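Local coordinates for protein transferrin (Manduca sexta, PDB 6WB6) that transports iron as a secreted insect transferrin, binding a single ferric ion per molecule together with a carbonate anion, at residues V93-K98 with G206-L211; L111-T116 with A160-V165. All blocks are in the same frame, centred on the assembly; numbering follows the deposited sequence.

Contact 1. Residues V93-K98 with G206-L211; sequences VIVVHK and GALRCL
Leu211 reaches from the helix to the strand and divides its two methyls between Val95 and His97. Its CB points toward the strand and CG stands anti to the backbone N (chi1 174°); CD2 comes to 3.5 Å from Val95 CG1, tighter than usual for two carbons. The same methyl lies 3.3 Å from Val95 O, so it sits against both the side chain and the peptide of that residue. Val95 crosses Leu211, and likewise Leu208, at about a right angle; Leu208 CD2 rests 3.9 Å from Val95 CG1, and the valine branch thus meets a leucine methyl from each of two successive turns of the helix. This is the packing of an alpha helix on a face of a mixed sheet, within a transferrin domain related to the periplasmic binding proteins: helix 203-213 lies on strand 90-97, the short segments running 24° from parallel with axes 9.5 Å apart. Further along the strand, the side chains of His97 and Leu211 slide past each other in opposite directions. The imidazole turns its CE1 edge to the helix backbone, with CE1 2.9 Å from Leu211 O near the ring plane, while Leu211 CD1 is 3.6 Å from CE1. His97 also meets the ring of Phe249, which Leu211 touches too. An alanine in place of His97 would probably leave a gap beside Leu211 CD1 and deprive Leu211 O and the Phe249 ring of the imidazole against them. Thr226 adds to the packing on Val95, and Ala219 to that on Leu211.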
loop_
_atom_site.group_PDB
_atom_site.type_symbol
_atom_site.label_atom_id
_atom_site.label_comp_id
_atom_site.label_asym_id
_atom_site.label_seq_id
_atom_site.Cartn_x
_atom_site.Cartn_y
_atom_site.Cartn_z
ATOM N N VAL A 93 -17.607 3.850 -20.937
ATOM C CA VAL A 93 -17.942 4.008 -22.336
ATOM C C VAL A 93 -16.664 4.165 -23.129
ATOM O O VAL A 93 -15.599 4.485 -22.593
ATOM C CB VAL A 93 -18.911 5.202 -22.593
ATOM C CG1 VAL A 93 -20.264 4.903 -21.950
ATOM C CG2 VAL A 93 -18.366 6.473 -22.114
ATOM N N ILE A 94 -16.805 3.926 -24.429
ATOM C CA ILE A 94 -15.775 4.134 -25.440
ATOM C C ILE A 94 -16.271 5.264 -26.342
ATOM O O ILE A 94 -17.373 5.175 -26.894
ATOM C CB ILE A 94 -15.536 2.868 -26.273
ATOM C CG1 ILE A 94 -15.336 1.624 -25.392
ATOM C CG2 ILE A 94 -14.328 3.083 -27.193
ATOM C CD1 ILE A 94 -15.307 0.353 -26.179
ATOM N N VAL A 95 -15.483 6.327 -26.490
ATOM C CA VAL A 95 -15.914 7.508 -27.243
ATOM C C VAL A 95 -14.938 7.740 -28.395
ATOM O O VAL A 95 -13.722 7.808 -28.187
ATOM C CB VAL A 95 -16.035 8.754 -26.346
ATOM C CG1 VAL A 95 -16.496 9.978 -27.167
ATOM C CG2 VAL A 95 -17.017 8.507 -25.129
ATOM N N VAL A 96 -15.483 7.877 -29.606
ATOM C CA VAL A 96 -14.720 8.052 -30.835
ATOM C C VAL A 96 -15.278 9.242 -31.612
ATOM O O VAL A 96 -16.376 9.730 -31.341
ATOM C CB VAL A 96 -14.759 6.790 -31.716
ATOM C CG1 VAL A 96 -14.072 5.654 -31.035
ATOM C CG2 VAL A 96 -16.204 6.417 -32.039
ATOM N N HIS A 97 -14.498 9.702 -32.597
ATOM C CA HIS A 97 -14.992 10.672 -33.565
ATOM C C HIS A 97 -15.992 9.978 -34.467
ATOM O O HIS A 97 -15.820 8.805 -34.793
ATOM C CB HIS A 97 -13.846 11.246 -34.402
ATOM C CG HIS A 97 -12.895 12.100 -33.622
ATOM N ND1 HIS A 97 -11.787 11.590 -32.979
ATOM C CD2 HIS A 97 -12.883 13.433 -33.388
ATOM C CE1 HIS A 97 -11.139 12.571 -32.375
ATOM N NE2 HIS A 97 -11.786 13.699 -32.606
ATOM N N LYS A 98 -17.048 10.695 -34.863
ATOM C CA LYS A 98 -18.127 10.055 -35.626
ATOM C C LYS A 98 -17.617 9.415 -36.912
ATOM O O LYS A 98 -18.139 8.378 -37.338
ATOM C CB LYS A 98 -19.225 11.070 -35.953
ATOM C CG LYS A 98 -18.856 12.132 -36.961
ATOM C CD LYS A 98 -20.128 12.749 -37.563
ATOM C CE LYS A 98 -19.837 13.954 -38.447
ATOM N NZ LYS A 98 -21.090 14.524 -39.025
ATOM N N GLY A 206 -10.432 15.030 -19.093
ATOM C CA GLY A 206 -9.230 15.164 -19.893
ATOM C C GLY A 206 -9.127 14.125 -20.990
ATOM O O GLY A 206 -8.575 14.392 -22.056
ATOM N N ALA A 207 -9.663 12.933 -20.763
ATOM C CA ALA A 207 -9.666 11.951 -21.834
ATOM C C ALA A 207 -10.486 12.437 -23.018
ATOM O O ALA A 207 -10.117 12.204 -24.164
ATOM C CB ALA A 207 -10.211 10.623 -21.331
ATOM N N LEU A 208 -11.616 13.094 -22.767
ATOM C CA LEU A 208 -12.375 13.617 -23.892
ATOM C C LEU A 208 -11.647 14.799 -24.528
ATOM O O LEU A 208 -11.704 14.971 -25.744
ATOM C CB LEU A 208 -13.798 13.999 -23.448
ATOM C CG LEU A 208 -14.596 12.776 -22.935
ATOM C CD1 LEU A 208 -15.655 13.114 -21.935
ATOM C CD2 LEU A 208 -15.203 12.047 -24.117
ATOM N N ARG A 209 -10.937 15.602 -23.739
ATOM C CA ARG A 209 -10.098 16.650 -24.331
ATOM C C ARG A 209 -8.957 16.051 -25.137
ATOM O O ARG A 209 -8.584 16.577 -26.193
ATOM C CB ARG A 209 -9.540 17.564 -23.243
ATOM C CG ARG A 209 -10.619 18.360 -22.543
ATOM C CD ARG A 209 -10.033 19.407 -21.642
ATOM N NE ARG A 209 -9.399 18.786 -20.492
ATOM C CZ ARG A 209 -9.934 18.707 -19.276
ATOM N NH1 ARG A 209 -11.128 19.233 -19.015
ATOM N NH2 ARG A 209 -9.257 18.101 -18.307
ATOM N N CYS A 210 -8.355 14.978 -24.626
ATOM C CA CYS A 210 -7.377 14.256 -25.421
ATOM C C CYS A 210 -7.984 13.858 -26.757
ATOM O O CYS A 210 -7.368 14.030 -27.811
ATOM C CB CYS A 210 -6.888 13.032 -24.639
ATOM S SG CYS A 210 -5.940 11.823 -25.575
ATOM N N LEU A 211 -9.219 13.382 -26.735
ATOM C CA LEU A 211 -9.883 12.931 -27.959
ATOM C C LEU A 211 -10.286 14.114 -28.851
ATOM O O LEU A 211 -10.092 14.078 -30.075
ATOM C CB LEU A 211 -11.102 12.084 -27.576
ATOM C CG LEU A 211 -12.060 11.610 -28.691
ATOM C CD1 LEU A 211 -11.439 10.505 -29.485
ATOM C CD2 LEU A 211 -13.398 11.141 -28.154
#

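Contact 2. Residues L111-T116 with A160-V165; sequences LRSCHT and AKSCIV. With CO3 (carbonate ion), chain G.
The anion site of the iron-binding lobe is reached by segment 111-116, which pairs in parallel with the weakly bonded strand 161-163. Thr116, at the end of that segment, donates from OG1 to carbonate O2 at 2.8 Å, while Arg120, Val122 and Gly123 also bond the anion. Between the strands, Ser113 N gives a fairly straight bond to Lys161 O (2.8 Å, 166°), and Ser113 O takes the more bent bond from Cys163 N at 3.1 Å. A longer one joins His115 N to Cys163 O. On the face that bears the serines, Ser113 OG and Ser162 OG stand 2.6 Å apart, and Ser113 OG also lies in the plane of the His115 ring, at its edge, hydrogen-bonded to NE2 at 2.9 Å. His115 CG is anti to the carbonyl carbon (chi1 -62°), which puts the root of the ring beside Ile164 CG1. One face of that imidazole is covered by Ile164, whose CD1 sits over the ring centre, 3.7 Å from the centroid, in a CH-pi contact. His115 ND1 bonds to Gly123 O, and the Phe220 ring meets the imidazole as well. Past the paired residues a water accepts from Val165 N and lies 2.8 Å from His115 O. On the face of Cys114 and Cys163, each sulfur enters a disulfide, with Cys210 and Cys189 respectively. Both ring nitrogens of His115 are thus engaged, which together with the isoleucine over its face should fix the turn of the buried imidazole; through Gly123 O, this second-shell ring probably helps to position the N-terminal turn of helix 121-131, whose Val122 and Gly123 N-H groups bond the carbonate.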
loop_
_atom_site.group_PDB
_atom_site.type_symbol
_atom_site.label_atom_id
_atom_site.label_comp_id
_atom_site.label_asym_id
_atom_site.label_seq_id
_atom_site.Cartn_x
_atom_site.Cartn_y
_atom_site.Cartn_z
ATOM N N LEU A 111 -4.918 2.488 -32.628
ATOM C CA LEU A 111 -5.460 3.821 -32.419
ATOM C C LEU A 111 -4.658 4.571 -31.363
ATOM O O LEU A 111 -3.974 3.975 -30.526
ATOM C CB LEU A 111 -6.918 3.755 -31.994
ATOM C CG LEU A 111 -7.931 3.201 -32.984
ATOM C CD1 LEU A 111 -9.300 3.315 -32.339
ATOM C CD2 LEU A 111 -7.919 3.917 -34.280
ATOM N N ARG A 112 -4.735 5.900 -31.422
ATOM C CA ARG A 112 -4.270 6.744 -30.337
ATOM C C ARG A 112 -5.370 6.855 -29.284
ATOM O O ARG A 112 -6.441 7.409 -29.556
ATOM C CB ARG A 112 -3.880 8.117 -30.869
ATOM C CG ARG A 112 -2.876 8.104 -32.020
ATOM C CD ARG A 112 -2.506 9.538 -32.366
ATOM N NE ARG A 112 -3.634 10.207 -33.006
ATOM C CZ ARG A 112 -3.958 10.041 -34.281
ATOM N NH1 ARG A 112 -3.213 9.252 -35.043
ATOM N NH2 ARG A 112 -5.009 10.668 -34.790
ATOM N N SER A 113 -5.087 6.354 -28.074
ATOM C CA SER A 113 -6.083 6.096 -27.037
ATOM C C SER A 113 -5.948 7.068 -25.877
ATOM O O SER A 113 -4.840 7.407 -25.466
ATOM C CB SER A 113 -5.946 4.668 -26.496
ATOM O OG SER A 113 -4.706 4.472 -25.841
ATOM N N CYS A 114 -7.094 7.502 -25.345
ATOM C CA CYS A 114 -7.157 8.493 -24.283
ATOM C C CYS A 114 -7.794 7.868 -23.055
ATOM O O CYS A 114 -8.978 7.511 -23.072
ATOM C CB CYS A 114 -7.954 9.724 -24.719
ATOM S SG CYS A 114 -7.385 10.514 -26.217
ATOM N N HIS A 115 -7.025 7.790 -21.982
ATOM C CA HIS A 115 -7.398 7.055 -20.793
ATOM C C HIS A 115 -7.499 8.026 -19.635
ATOM O O HIS A 115 -6.821 9.058 -19.602
ATOM C CB HIS A 115 -6.359 5.962 -20.452
ATOM C CG HIS A 115 -6.224 4.907 -21.514
ATOM N ND1 HIS A 115 -6.862 3.688 -21.443
ATOM C CD2 HIS A 115 -5.550 4.907 -22.687
ATOM C CE1 HIS A 115 -6.607 2.989 -22.534
ATOM N NE2 HIS A 115 -5.792 3.695 -23.294
ATOM N N THR A 116 -8.330 7.675 -18.665
ATOM C CA THR A 116 -8.410 8.483 -17.454
ATOM C C THR A 116 -7.090 8.453 -16.712
ATOM O O THR A 116 -6.524 9.495 -16.368
ATOM C CB THR A 116 -9.530 7.969 -16.564
ATOM O OG1 THR A 116 -9.255 6.615 -16.187
ATOM C CG2 THR A 116 -10.816 8.038 -17.299
ATOM N N ALA A 160 -1.351 2.769 -30.739
ATOM C CA ALA A 160 -0.215 3.483 -31.309
ATOM C C ALA A 160 0.392 4.413 -30.284
ATOM O O ALA A 160 1.609 4.453 -30.095
ATOM C CB ALA A 160 -0.666 4.286 -32.534
ATOM N N LYS A 161 -0.453 5.203 -29.643
ATOM C CA LYS A 161 -0.058 6.098 -28.583
ATOM C C LYS A 161 -1.204 6.121 -27.590
ATOM O O LYS A 161 -2.341 5.776 -27.929
ATOM C CB LYS A 161 0.219 7.518 -29.099
ATOM C CG LYS A 161 1.267 7.639 -30.153
ATOM C CD LYS A 161 1.553 9.121 -30.450
ATOM C CE LYS A 161 2.856 9.284 -31.210
ATOM N NZ LYS A 161 2.953 10.638 -31.799
ATOM N N SER A 162 -0.904 6.516 -26.362
ATOM C CA SER A 162 -1.962 6.654 -25.373
ATOM C C SER A 162 -1.622 7.800 -24.436
ATOM O O SER A 162 -0.560 8.424 -24.536
ATOM C CB SER A 162 -2.170 5.362 -24.602
ATOM O OG SER A 162 -2.162 4.228 -25.467
ATOM N N CYS A 163 -2.566 8.105 -23.546
ATOM C CA CYS A 163 -2.273 8.878 -22.346
ATOM C C CYS A 163 -2.750 8.086 -21.139
ATOM O O CYS A 163 -3.960 8.025 -20.876
ATOM C CB CYS A 163 -2.939 10.261 -22.358
ATOM S SG CYS A 163 -2.577 11.126 -20.837
ATOM N N ILE A 164 -1.806 7.535 -20.369
ATOM C CA ILE A 164 -2.173 6.759 -19.186
ATOM C C ILE A 164 -1.298 7.187 -18.020
ATOM O O ILE A 164 -0.289 6.537 -17.709
ATOM C CB ILE A 164 -2.073 5.244 -19.427
ATOM C CG1 ILE A 164 -2.938 4.815 -20.602
ATOM C CG2 ILE A 164 -2.613 4.509 -18.200
ATOM C CD1 ILE A 164 -2.876 3.282 -20.877
ATOM N N VAL A 165 -1.708 8.262 -17.342
ATOM C CA VAL A 165 -0.894 8.887 -16.305
ATOM C C VAL A 165 -1.043 8.158 -14.980
ATOM O O VAL A 165 -1.932 7.315 -14.799
ATOM C CB VAL A 165 -1.240 10.380 -16.117
ATOM C CG1 VAL A 165 -1.296 11.078 -17.419
ATOM C CG2 VAL A 165 -2.559 10.569 -15.410
HETATM C C CO3 G . -12.156 5.740 -13.823
HETATM O O1 CO3 G . -11.671 6.644 -13.027
HETATM O O2 CO3 G . -11.451 5.441 -14.852
HETATM O O3 CO3 G . -13.284 5.125 -13.627
HETATM O O HOH W 1 -4.284 9.386 -18.359
#

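Overall arrangement
Contacts 1 and 2 lie in one domain of the iron-binding lobe, their centres 10 Å apart, and both reach the same mixed sheet. Strands 90-97 and 112-114 are consecutive in the chain but not adjacent in the sheet: strand 218-222 runs between them, antiparallel to the first and parallel to the second. Along the chain, both strands of contact 2 come between strand 90-97 and helix 203-213 of contact 1. The Cys114-Cys210 disulfide joins the two contacts covalently, tying that helix to strand 112-114. Iron ligands Tyr90 and Tyr204 lie on strand 90-97 and helix 203-213, so the contacts link elements carrying metal ligands to segment 111-116, whose Thr116 binds the carbonate.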